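Local structure of BDI_3064 protein (Parabacteroides distasonis ATCC 8503, 5Z06) at residues T395-Q400 / H538-G543; L544-F549 / L682-F687; D289-A294 / F641-Y646; G609-T614 / D650-T655. The protein hydrolyses linear beta-1,2-glucan and beta-1,2-glucooligosaccharides of four or more glucose units from the non-reducing end, releasing sophorose. One frame throughout, in Å; residues are numbered along the deposited sequence.

Interaction 1 (T395-Q400 / H538-G543); sequences TSFLFQ and HYSYLG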
# COMPACT_ATOMS: atom_id res chain seq x y z
N THR A 395 -1.53 4.39 -18.61
CA THR A 395 -2.59 4.86 -19.49
C THR A 395 -3.51 3.73 -19.87
O THR A 395 -4.71 3.87 -19.76
CB THR A 395 -2.03 5.53 -20.77
OG1 THR A 395 -1.33 6.70 -20.39
CG2 THR A 395 -3.13 5.94 -21.74
N SER A 396 -2.95 2.60 -20.27
CA SER A 396 -3.79 1.44 -20.58
C SER A 396 -4.61 0.95 -19.40
O SER A 396 -5.78 0.58 -19.58
CB SER A 396 -2.98 0.29 -21.14
OG SER A 396 -2.21 -0.36 -20.16
N PHE A 397 -4.02 0.95 -18.20
CA PHE A 397 -4.74 0.53 -17.00
C PHE A 397 -5.86 1.52 -16.71
O PHE A 397 -6.95 1.13 -16.34
CB PHE A 397 -3.80 0.39 -15.80
CG PHE A 397 -2.77 -0.71 -15.93
CD1 PHE A 397 -2.99 -1.86 -16.70
CD2 PHE A 397 -1.57 -0.61 -15.25
CE1 PHE A 397 -2.02 -2.86 -16.79
CE2 PHE A 397 -0.59 -1.60 -15.33
CZ PHE A 397 -0.82 -2.73 -16.10
N LEU A 398 -5.57 2.81 -16.91
CA LEU A 398 -6.54 3.83 -16.70
C LEU A 398 -7.71 3.65 -17.62
O LEU A 398 -8.86 3.68 -17.18
CB LEU A 398 -5.95 5.22 -16.89
CG LEU A 398 -7.01 6.33 -16.79
CD1 LEU A 398 -7.72 6.28 -15.45
CD2 LEU A 398 -6.39 7.69 -17.03
N PHE A 399 -7.39 3.45 -18.90
CA PHE A 399 -8.41 3.30 -19.94
C PHE A 399 -9.14 1.97 -19.95
O PHE A 399 -10.31 1.91 -20.33
CB PHE A 399 -7.86 3.71 -21.31
CG PHE A 399 -7.84 5.20 -21.49
CD1 PHE A 399 -8.98 5.86 -21.92
CD2 PHE A 399 -6.77 5.93 -21.09
CE1 PHE A 399 -8.98 7.23 -22.06
CE2 PHE A 399 -6.77 7.31 -21.21
CZ PHE A 399 -7.89 7.95 -21.69
N GLN A 400 -8.50 0.91 -19.47
CA GLN A 400 -9.27 -0.29 -19.20
C GLN A 400 -10.41 0.03 -18.21
O GLN A 400 -11.53 -0.48 -18.36
CB GLN A 400 -8.40 -1.38 -18.60
CG GLN A 400 -9.15 -2.67 -18.41
CD GLN A 400 -8.28 -3.78 -17.88
OE1 GLN A 400 -8.41 -4.92 -18.31
NE2 GLN A 400 -7.42 -3.47 -16.91
N HIS A 538 -3.58 -10.16 -13.00
CA HIS A 538 -4.61 -9.30 -12.45
C HIS A 538 -4.84 -8.11 -13.35
O HIS A 538 -5.90 -7.99 -13.95
CB HIS A 538 -4.23 -8.83 -11.04
CG HIS A 538 -4.08 -9.95 -10.07
ND1 HIS A 538 -3.32 -9.84 -8.92
CD2 HIS A 538 -4.57 -11.21 -10.08
CE1 HIS A 538 -3.32 -11.00 -8.29
NE2 HIS A 538 -4.08 -11.85 -8.96
N TYR A 539 -3.81 -7.26 -13.47
CA TYR A 539 -4.01 -5.89 -13.97
C TYR A 539 -4.59 -5.83 -15.37
O TYR A 539 -5.52 -5.08 -15.60
CB TYR A 539 -2.71 -5.12 -13.95
CG TYR A 539 -2.09 -4.86 -12.60
CD1 TYR A 539 -2.73 -5.18 -11.42
CD2 TYR A 539 -0.88 -4.19 -12.52
CE1 TYR A 539 -2.14 -4.90 -10.20
CE2 TYR A 539 -0.30 -3.89 -11.31
CZ TYR A 539 -0.92 -4.26 -10.15
OH TYR A 539 -0.32 -3.95 -8.96
N SER A 540 -4.04 -6.63 -16.28
CA SER A 540 -4.55 -6.68 -17.65
C SER A 540 -5.84 -7.47 -17.80
O SER A 540 -6.36 -7.59 -18.92
CB SER A 540 -3.50 -7.26 -18.63
OG SER A 540 -2.53 -6.29 -18.94
N TYR A 541 -6.34 -8.02 -16.70
CA TYR A 541 -7.46 -8.94 -16.70
C TYR A 541 -8.56 -8.51 -15.75
O TYR A 541 -9.40 -9.32 -15.33
CB TYR A 541 -6.96 -10.37 -16.41
CG TYR A 541 -5.81 -10.66 -17.33
CD1 TYR A 541 -6.03 -10.90 -18.70
CD2 TYR A 541 -4.50 -10.58 -16.89
CE1 TYR A 541 -4.99 -11.09 -19.57
CE2 TYR A 541 -3.45 -10.78 -17.77
CZ TYR A 541 -3.71 -11.03 -19.10
OH TYR A 541 -2.65 -11.21 -19.95
N LEU A 542 -8.57 -7.22 -15.42
CA LEU A 542 -9.66 -6.66 -14.63
C LEU A 542 -10.87 -6.47 -15.51
O LEU A 542 -12.00 -6.68 -15.07
CB LEU A 542 -9.26 -5.32 -14.02
CG LEU A 542 -8.06 -5.45 -13.09
CD1 LEU A 542 -7.74 -4.10 -12.50
CD2 LEU A 542 -8.29 -6.45 -11.98
N GLY A 543 -10.59 -6.03 -16.74
CA GLY A 543 -11.62 -5.70 -17.74
C GLY A 543 -11.56 -6.71 -18.85
O GLY A 543 -12.54 -7.35 -19.14
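Gln400 and Phe397, one turn apart on helix 392-408, meet the loop 538-543 in two different ways: the first by the two ends of its amide, the second by the face of its ring. The Gln400 chain runs straight out from the helix, with CG anti to the backbone N (chi1 -176°) and the chain extended beyond it, which carries the amide to the loop backbone. There NE2 donates to Tyr539 O at 2.8 Å, a nearly straight bond that lies in the plane of the amide and arrives almost end-on to the carbonyl. The other end, OE1, accepts a weak, bent bond from Gly543 N at 2.9 Å and a further one from Leu544 N. Gripped at both ends, the buried amide has its rotation set by the loop. Gly543 CA lies close against Gln400 CG, 4.0 Å away.

Phe397 offers a ring face to Tyr539. The tyrosine's CB sits over it, 3.7 Å from Phe397 CE1, while the tyrosine ring turns its edge to the same phenyl in a T-shaped pair, with centroids 5.4 Å apart and planes at 78°. Ser540 OG lies at the edge of the phenyl and is bonded to Glu465 O and Ile468 N. Ile468 of helix 467-475 also touches both Phe397 and Gln400. A glycerol, probably from the crystallisation liquor, lies about 4 Å from the Tyr539 side chain. The Gln400 amide thus bonds loop backbone to helix 392-408 in the helical domain, consistent with the (alpha/alpha)6 barrel of GH144 enzymes and the six-hairpin clan.

Interaction 2 (L544-F549 / L682-F687); sequences LDPHKF and LLWNLF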
# COMPACT_ATOMS: atom_id res chain seq x y z
N LEU A 544 -10.40 -6.86 -19.46
CA LEU A 544 -10.18 -7.92 -20.38
C LEU A 544 -10.46 -9.25 -19.70
O LEU A 544 -9.80 -9.62 -18.73
CB LEU A 544 -8.75 -7.93 -20.92
CG LEU A 544 -8.46 -9.04 -21.93
CD1 LEU A 544 -9.39 -9.00 -23.15
CD2 LEU A 544 -7.01 -8.96 -22.36
N ASP A 545 -11.46 -9.94 -20.22
CA ASP A 545 -11.88 -11.21 -19.67
C ASP A 545 -10.97 -12.27 -20.25
O ASP A 545 -11.06 -12.54 -21.44
CB ASP A 545 -13.34 -11.47 -20.05
CG ASP A 545 -13.89 -12.73 -19.41
OD1 ASP A 545 -13.10 -13.56 -18.96
OD2 ASP A 545 -15.13 -12.89 -19.35
N PRO A 546 -10.09 -12.85 -19.43
CA PRO A 546 -9.11 -13.78 -19.97
C PRO A 546 -9.72 -15.10 -20.49
O PRO A 546 -9.07 -15.80 -21.28
CB PRO A 546 -8.17 -14.03 -18.78
CG PRO A 546 -9.02 -13.84 -17.58
CD PRO A 546 -9.99 -12.75 -17.96
N HIS A 547 -10.93 -15.44 -20.04
CA HIS A 547 -11.74 -16.51 -20.62
C HIS A 547 -11.99 -16.24 -22.11
O HIS A 547 -12.21 -17.17 -22.86
CB HIS A 547 -13.14 -16.60 -20.00
CG HIS A 547 -13.18 -16.96 -18.54
ND1 HIS A 547 -13.11 -18.26 -18.09
CD2 HIS A 547 -13.39 -16.20 -17.43
CE1 HIS A 547 -13.22 -18.28 -16.77
NE2 HIS A 547 -13.38 -17.04 -16.34
N LYS A 548 -12.03 -14.98 -22.52
CA LYS A 548 -12.50 -14.62 -23.85
C LYS A 548 -11.40 -14.04 -24.68
O LYS A 548 -11.65 -13.31 -25.64
CB LYS A 548 -13.65 -13.62 -23.76
CG LYS A 548 -14.86 -14.19 -23.03
CD LYS A 548 -15.88 -13.09 -22.85
CE LYS A 548 -17.20 -13.58 -22.28
NZ LYS A 548 -18.10 -12.39 -22.24
N PHE A 549 -10.16 -14.36 -24.32
CA PHE A 549 -9.07 -14.05 -25.17
C PHE A 549 -8.15 -15.23 -25.22
O PHE A 549 -7.68 -15.73 -24.19
CB PHE A 549 -8.30 -12.82 -24.76
CG PHE A 549 -7.14 -12.56 -25.65
CD1 PHE A 549 -7.35 -12.32 -27.01
CD2 PHE A 549 -5.85 -12.60 -25.18
CE1 PHE A 549 -6.29 -12.12 -27.87
CE2 PHE A 549 -4.78 -12.40 -26.03
CZ PHE A 549 -5.00 -12.16 -27.39
N LEU A 682 -18.88 -8.93 -13.56
CA LEU A 682 -19.38 -7.59 -13.85
C LEU A 682 -18.44 -6.75 -14.73
O LEU A 682 -18.83 -6.29 -15.79
CB LEU A 682 -19.64 -6.82 -12.57
CG LEU A 682 -20.10 -5.38 -12.75
CD1 LEU A 682 -21.50 -5.34 -13.37
CD2 LEU A 682 -20.05 -4.68 -11.40
N LEU A 683 -17.22 -6.56 -14.25
CA LEU A 683 -16.28 -5.67 -14.92
C LEU A 683 -15.86 -6.26 -16.25
O LEU A 683 -15.76 -5.56 -17.24
CB LEU A 683 -15.04 -5.41 -14.06
CG LEU A 683 -15.24 -4.60 -12.78
CD1 LEU A 683 -16.26 -3.48 -12.96
CD2 LEU A 683 -15.64 -5.49 -11.62
N TRP A 684 -15.63 -7.56 -16.26
CA TRP A 684 -15.39 -8.26 -17.49
C TRP A 684 -16.49 -8.05 -18.50
O TRP A 684 -16.21 -7.66 -19.64
CB TRP A 684 -15.26 -9.74 -17.22
CG TRP A 684 -14.00 -10.16 -16.65
CD1 TRP A 684 -12.81 -9.52 -16.71
CD2 TRP A 684 -13.76 -11.40 -16.00
NE1 TRP A 684 -11.85 -10.26 -16.12
CE2 TRP A 684 -12.39 -11.44 -15.69
CE3 TRP A 684 -14.57 -12.49 -15.67
CZ2 TRP A 684 -11.80 -12.51 -15.02
CZ3 TRP A 684 -13.99 -13.56 -15.01
CH2 TRP A 684 -12.61 -13.57 -14.70
N ASN A 685 -17.75 -8.28 -18.09
CA ASN A 685 -18.88 -8.14 -19.01
C ASN A 685 -18.97 -6.71 -19.51
O ASN A 685 -19.19 -6.50 -20.71
CB ASN A 685 -20.18 -8.62 -18.38
CG ASN A 685 -20.18 -10.12 -18.15
OD1 ASN A 685 -19.32 -10.84 -18.67
ND2 ASN A 685 -21.11 -10.60 -17.34
N LEU A 686 -18.71 -5.75 -18.63
CA LEU A 686 -18.75 -4.35 -19.04
C LEU A 686 -17.69 -4.07 -20.10
O LEU A 686 -18.00 -3.71 -21.23
CB LEU A 686 -18.55 -3.45 -17.83
CG LEU A 686 -19.75 -3.36 -16.90
CD1 LEU A 686 -19.31 -2.72 -15.60
CD2 LEU A 686 -20.91 -2.60 -17.54
N PHE A 687 -16.44 -4.32 -19.73
CA PHE A 687 -15.33 -4.07 -20.62
C PHE A 687 -15.49 -4.78 -21.95
O PHE A 687 -15.27 -4.18 -22.99
CB PHE A 687 -14.04 -4.51 -19.99
CG PHE A 687 -12.83 -4.15 -20.81
CD1 PHE A 687 -12.39 -2.84 -20.89
CD2 PHE A 687 -12.15 -5.12 -21.53
CE1 PHE A 687 -11.29 -2.50 -21.64
CE2 PHE A 687 -11.04 -4.79 -22.29
CZ PHE A 687 -10.60 -3.47 -22.34
O HOH W 1 -16.90 -11.07 -20.14
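The Trp684 indole carries Asp545 on one face and meets the imidazole edge of His547 over its six-membered ring. Asp545 CA stands over the five-membered ring, 3.7 Å from its centroid, and its carboxylate lies flat on the indole with the two planes 11° apart. CG anti to the backbone N (chi1 -175°) lays the carboxylate over the ring instead of pointing it away. Pro546 CD comes in obliquely, 3.5 Å from Trp684 CZ2. The His547 ring stands almost upright on the six-membered ring, in an offset edge-to-face pair with planes at 86°; CD2 is 3.6 Å from Trp684 CZ3, and the imidazole also stacks with Phe557. Farther along the helix, Phe687 CE2 packs on Leu544 CB at 4.1 Å. Trp684 NE1 is bonded to Tyr541 O.

One water joins the polar ends: it donates to Asp545 OD2 (2.7 Å) and Asn685 OD1, and accepts from Lys548 NZ (2.8 Å). Asp545 OD1 takes a weak bond from His547 N. The contact therefore pairs a buried aromatic platform with a water-bridged polar margin, where the nearby lysine would be expected to stabilise the negative charge of Asp545, through the water instead of by a direct salt bridge.

Interaction 3 (D289-A294 / F641-Y646); sequences DMVQEA and FLWGEY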
# COMPACT_ATOMS: atom_id res chain seq x y z
N ASP A 289 -18.12 -9.44 0.57
CA ASP A 289 -18.68 -8.09 0.64
C ASP A 289 -17.80 -7.15 1.40
O ASP A 289 -17.59 -6.03 0.98
CB ASP A 289 -20.06 -8.06 1.35
CG ASP A 289 -21.14 -8.76 0.57
OD1 ASP A 289 -20.99 -9.00 -0.63
OD2 ASP A 289 -22.17 -9.09 1.18
N MET A 290 -17.36 -7.60 2.57
CA MET A 290 -16.54 -6.79 3.46
C MET A 290 -15.19 -6.49 2.80
O MET A 290 -14.74 -5.35 2.82
CB MET A 290 -16.31 -7.53 4.77
CG MET A 290 -15.33 -6.88 5.72
SD MET A 290 -14.91 -8.07 7.00
CE MET A 290 -13.57 -9.00 6.24
N VAL A 291 -14.56 -7.50 2.24
CA VAL A 291 -13.26 -7.31 1.62
C VAL A 291 -13.37 -6.35 0.43
O VAL A 291 -12.58 -5.44 0.30
CB VAL A 291 -12.61 -8.63 1.22
CG1 VAL A 291 -11.32 -8.40 0.43
CG2 VAL A 291 -12.30 -9.44 2.47
N GLN A 292 -14.38 -6.56 -0.40
CA GLN A 292 -14.61 -5.69 -1.52
C GLN A 292 -14.83 -4.27 -1.04
O GLN A 292 -14.27 -3.34 -1.61
CB GLN A 292 -15.85 -6.14 -2.28
CG GLN A 292 -15.65 -7.35 -3.15
CD GLN A 292 -16.82 -7.55 -4.09
OE1 GLN A 292 -17.90 -7.92 -3.65
NE2 GLN A 292 -16.60 -7.31 -5.38
N GLU A 293 -15.64 -4.11 0.01
CA GLU A 293 -15.98 -2.81 0.53
C GLU A 293 -14.79 -2.10 1.12
O GLU A 293 -14.54 -0.95 0.80
CB GLU A 293 -17.07 -2.91 1.61
CG GLU A 293 -17.44 -1.60 2.31
CD GLU A 293 -18.06 -1.84 3.69
OE1 GLU A 293 -18.47 -3.00 4.01
OE2 GLU A 293 -18.12 -0.86 4.47
N ALA A 294 -14.07 -2.77 2.00
CA ALA A 294 -12.92 -2.15 2.62
C ALA A 294 -11.90 -1.65 1.58
O ALA A 294 -11.32 -0.58 1.72
CB ALA A 294 -12.25 -3.11 3.58
N PHE A 641 -3.19 -7.76 12.82
CA PHE A 641 -2.20 -6.89 12.17
C PHE A 641 -2.44 -6.65 10.71
O PHE A 641 -1.99 -5.65 10.21
CB PHE A 641 -0.78 -7.45 12.35
CG PHE A 641 -0.53 -8.74 11.62
CD1 PHE A 641 -0.09 -8.74 10.31
CD2 PHE A 641 -0.69 -9.95 12.27
CE1 PHE A 641 0.17 -9.92 9.65
CE2 PHE A 641 -0.47 -11.14 11.60
CZ PHE A 641 -0.03 -11.12 10.29
N LEU A 642 -3.12 -7.56 10.02
CA LEU A 642 -3.22 -7.51 8.57
C LEU A 642 -4.48 -6.83 8.03
O LEU A 642 -4.49 -6.40 6.89
CB LEU A 642 -3.10 -8.91 7.99
CG LEU A 642 -2.86 -9.05 6.50
CD1 LEU A 642 -1.61 -8.29 6.11
CD2 LEU A 642 -2.67 -10.52 6.14
N TRP A 643 -5.54 -6.76 8.83
CA TRP A 643 -6.80 -6.14 8.39
C TRP A 643 -6.87 -4.71 8.88
O TRP A 643 -6.70 -4.45 10.04
CB TRP A 643 -7.99 -6.90 8.92
CG TRP A 643 -9.25 -6.30 8.50
CD1 TRP A 643 -10.10 -5.60 9.28
CD2 TRP A 643 -9.84 -6.35 7.20
NE1 TRP A 643 -11.19 -5.19 8.55
CE2 TRP A 643 -11.06 -5.65 7.27
CE3 TRP A 643 -9.46 -6.94 5.99
CZ2 TRP A 643 -11.92 -5.51 6.17
CZ3 TRP A 643 -10.31 -6.81 4.88
CH2 TRP A 643 -11.53 -6.09 4.99
N GLY A 644 -7.12 -3.80 7.97
CA GLY A 644 -7.12 -2.40 8.27
C GLY A 644 -8.31 -1.71 7.63
O GLY A 644 -9.22 -2.36 7.08
N GLU A 645 -8.22 -0.38 7.63
CA GLU A 645 -9.32 0.51 7.30
C GLU A 645 -9.65 0.49 5.84
O GLU A 645 -10.81 0.77 5.45
CB GLU A 645 -8.97 1.95 7.71
CG GLU A 645 -8.89 2.17 9.22
CD GLU A 645 -7.63 1.65 9.87
OE1 GLU A 645 -6.69 1.24 9.18
OE2 GLU A 645 -7.58 1.69 11.10
N TYR A 646 -8.64 0.20 5.01
CA TYR A 646 -8.81 0.15 3.57
C TYR A 646 -8.63 -1.25 3.00
O TYR A 646 -8.28 -1.41 1.85
CB TYR A 646 -7.91 1.17 2.89
CG TYR A 646 -8.26 2.62 3.14
CD1 TYR A 646 -9.57 3.05 3.34
CD2 TYR A 646 -7.28 3.57 3.15
CE1 TYR A 646 -9.85 4.37 3.58
CE2 TYR A 646 -7.56 4.90 3.36
CZ TYR A 646 -8.85 5.29 3.56
OH TYR A 646 -9.10 6.60 3.77
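Met290 bends its thioether round the end of the Trp643 indole, a Met-aromatic contact in which the methyl, not the sulfur, takes the place over the face. CE lies 4.0 Å from the centroid of the six-membered ring, 21° off its normal, whereas SD approaches obliquely. The chain leaves the helix with CG anti to the backbone N and turns at the sulfur (chi3 86°), which brings CE back over the ring; CG touches Trp643 CZ2 at 3.7 Å. Methionine and tryptophan thus reach for each other tip to tip. One turn along the helix, Ala294 CB presses obliquely on the same ring, 3.4 Å from Trp643 CH2, while Val291 CG2 flanks it 4.1 Å from CZ3. A second touch joins the backbones: Tyr646 CA makes a CA-H...O contact of 3.2 Å with Ala294 O.

Trp643 comes directly after helix 639-642 and opens strand 643-644, so its indole bridges from that junction to helix 284-297. Helix 624-636 closes on Met290 through Tyr635 and on Val291 through Leu631, helix 665-680 packs on Val291, and strand 243-247 supplies Thr245 against Trp643. The contact lies where these helices meet the beta-rich N-terminal part.

Interaction 4 (G609-T614 / D650-T655); sequences GTMAPT and DAFNLT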
# COMPACT_ATOMS: atom_id res chain seq x y z
N GLY A 609 9.72 -14.21 2.29
CA GLY A 609 8.71 -14.33 3.35
C GLY A 609 7.60 -13.31 3.29
O GLY A 609 6.66 -13.36 4.08
N THR A 610 7.71 -12.40 2.34
CA THR A 610 6.79 -11.31 2.22
C THR A 610 5.65 -11.69 1.32
O THR A 610 5.86 -12.01 0.15
CB THR A 610 7.46 -10.10 1.61
OG1 THR A 610 8.61 -9.81 2.37
CG2 THR A 610 6.51 -8.91 1.58
N MET A 611 4.44 -11.57 1.86
CA MET A 611 3.23 -11.92 1.16
C MET A 611 2.34 -10.68 1.08
O MET A 611 2.01 -10.08 2.09
CB MET A 611 2.51 -13.03 1.93
CG MET A 611 1.36 -13.66 1.15
SD MET A 611 1.88 -14.42 -0.40
CE MET A 611 2.90 -15.73 0.25
N ALA A 612 1.96 -10.33 -0.15
CA ALA A 612 1.04 -9.24 -0.39
C ALA A 612 -0.34 -9.87 -0.58
O ALA A 612 -0.56 -10.61 -1.53
CB ALA A 612 1.44 -8.46 -1.63
N PRO A 613 -1.29 -9.57 0.32
CA PRO A 613 -2.62 -10.18 0.20
C PRO A 613 -3.28 -10.03 -1.16
O PRO A 613 -4.09 -10.87 -1.54
CB PRO A 613 -3.44 -9.44 1.26
CG PRO A 613 -2.45 -9.01 2.27
CD PRO A 613 -1.17 -8.75 1.54
N THR A 614 -2.93 -8.98 -1.88
CA THR A 614 -3.52 -8.77 -3.20
C THR A 614 -3.25 -9.94 -4.15
O THR A 614 -4.06 -10.20 -5.03
CB THR A 614 -3.09 -7.43 -3.81
OG1 THR A 614 -3.92 -7.14 -4.93
CG2 THR A 614 -1.62 -7.46 -4.27
N ASP A 650 -0.86 -3.80 2.81
CA ASP A 650 -0.27 -4.11 1.51
C ASP A 650 0.49 -5.42 1.46
O ASP A 650 0.43 -6.13 0.46
CB ASP A 650 0.65 -3.00 1.09
CG ASP A 650 0.98 -3.08 -0.37
OD1 ASP A 650 0.04 -3.22 -1.17
OD2 ASP A 650 2.19 -2.97 -0.70
N ALA A 651 1.20 -5.73 2.54
CA ALA A 651 2.03 -6.90 2.61
C ALA A 651 2.40 -7.17 4.03
O ALA A 651 2.38 -6.28 4.87
CB ALA A 651 3.31 -6.71 1.79
N PHE A 652 2.83 -8.39 4.27
CA PHE A 652 3.34 -8.76 5.56
C PHE A 652 4.40 -9.85 5.43
O PHE A 652 4.42 -10.63 4.46
CB PHE A 652 2.17 -9.22 6.45
CG PHE A 652 1.53 -10.50 6.01
CD1 PHE A 652 0.70 -10.53 4.90
CD2 PHE A 652 1.72 -11.67 6.74
CE1 PHE A 652 0.09 -11.71 4.52
CE2 PHE A 652 1.11 -12.85 6.36
CZ PHE A 652 0.30 -12.87 5.24
N ASN A 653 5.25 -9.91 6.43
CA ASN A 653 6.29 -10.91 6.48
C ASN A 653 6.32 -11.43 7.89
O ASN A 653 6.84 -10.75 8.80
CB ASN A 653 7.62 -10.30 6.08
CG ASN A 653 8.70 -11.34 5.90
OD1 ASN A 653 8.81 -12.27 6.69
ND2 ASN A 653 9.48 -11.20 4.86
N LEU A 654 5.73 -12.60 8.10
CA LEU A 654 5.75 -13.21 9.43
C LEU A 654 7.16 -13.66 9.81
O LEU A 654 7.48 -13.72 10.99
CB LEU A 654 4.77 -14.37 9.55
CG LEU A 654 3.31 -13.94 9.42
CD1 LEU A 654 2.42 -15.17 9.39
CD2 LEU A 654 2.91 -13.01 10.56
N THR A 655 8.01 -13.92 8.83
CA THR A 655 9.34 -14.44 9.12
C THR A 655 10.18 -13.41 9.83
O THR A 655 10.86 -13.75 10.78
CB THR A 655 10.00 -14.97 7.84
OG1 THR A 655 9.15 -15.98 7.29
CG2 THR A 655 11.39 -15.58 8.12
O HOH W 2 6.92 -15.11 6.22
O HOH W 3 4.15 -13.56 5.65
O HOH W 4 -1.72 -6.62 -1.01
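Met611 and Phe652 form a hydrogen-bonded antiparallel pair, with Met611 N to Phe652 O at 2.8 Å, nearly straight, and Phe652 N to Met611 O at 2.9 Å. On their shared face the two side chains lie side by side and point the same way, Met611 CB 3.8 Å from Phe652 CE1. The phenylalanine places CG between its backbone N and carbonyl carbon (chi1 68°), holding the ring beside its partner, and Pro613 CD comes to the ring edge.

Thr610 and Asn653 share the other face. Asn653 ND2 donates to Thr610 OG1 at 3.0 Å, tilted 23° from the amide plane; Asn608 holds both groups, its OD1 bonded to the hydroxyl and its O to the amide. Thr610 CG2 packs on Ala651 CB at 3.9 Å. Gly609 has a positive phi, a backbone shape that glycine readily adopts. Waters extend the pairing: one joins Thr614 N to Asp650 O, and another links Gly609 O and Leu654 N, accepting from the latter.

Strand 652-653 is the middle of three, between 610-611 and 658-659. Helix 639-642 packs on Phe652 and Pro613 through Leu642, Tyr634 of helix 624-636 covers Met611, and strand 590-592 meets Thr610 and Ala651 through Ser591.

Interactions 1 and 2 adjoin, their centres 11 Å apart, because residues 538-549 form one continuous loop: its first half meets helix 392-408, its second half helix 682-688, and the packing of Gly543 on Phe687 helps tie the two together. Interactions 3 and 4 also touch, centres 15 Å apart, where Phe641 and Leu642 pack on Phe652, Leu654 and Pro613. His538 against Thr614 joins interactions 1 and 4. Along the chain, interaction 3 encloses interaction 1 and crosses 2 and 4, while 4 is nested within 2. The contacts therefore join sequence-distant helices, the loop 538-549 and a small antiparallel sheet within the helical domain, with interaction 3 bringing in helix 284-297.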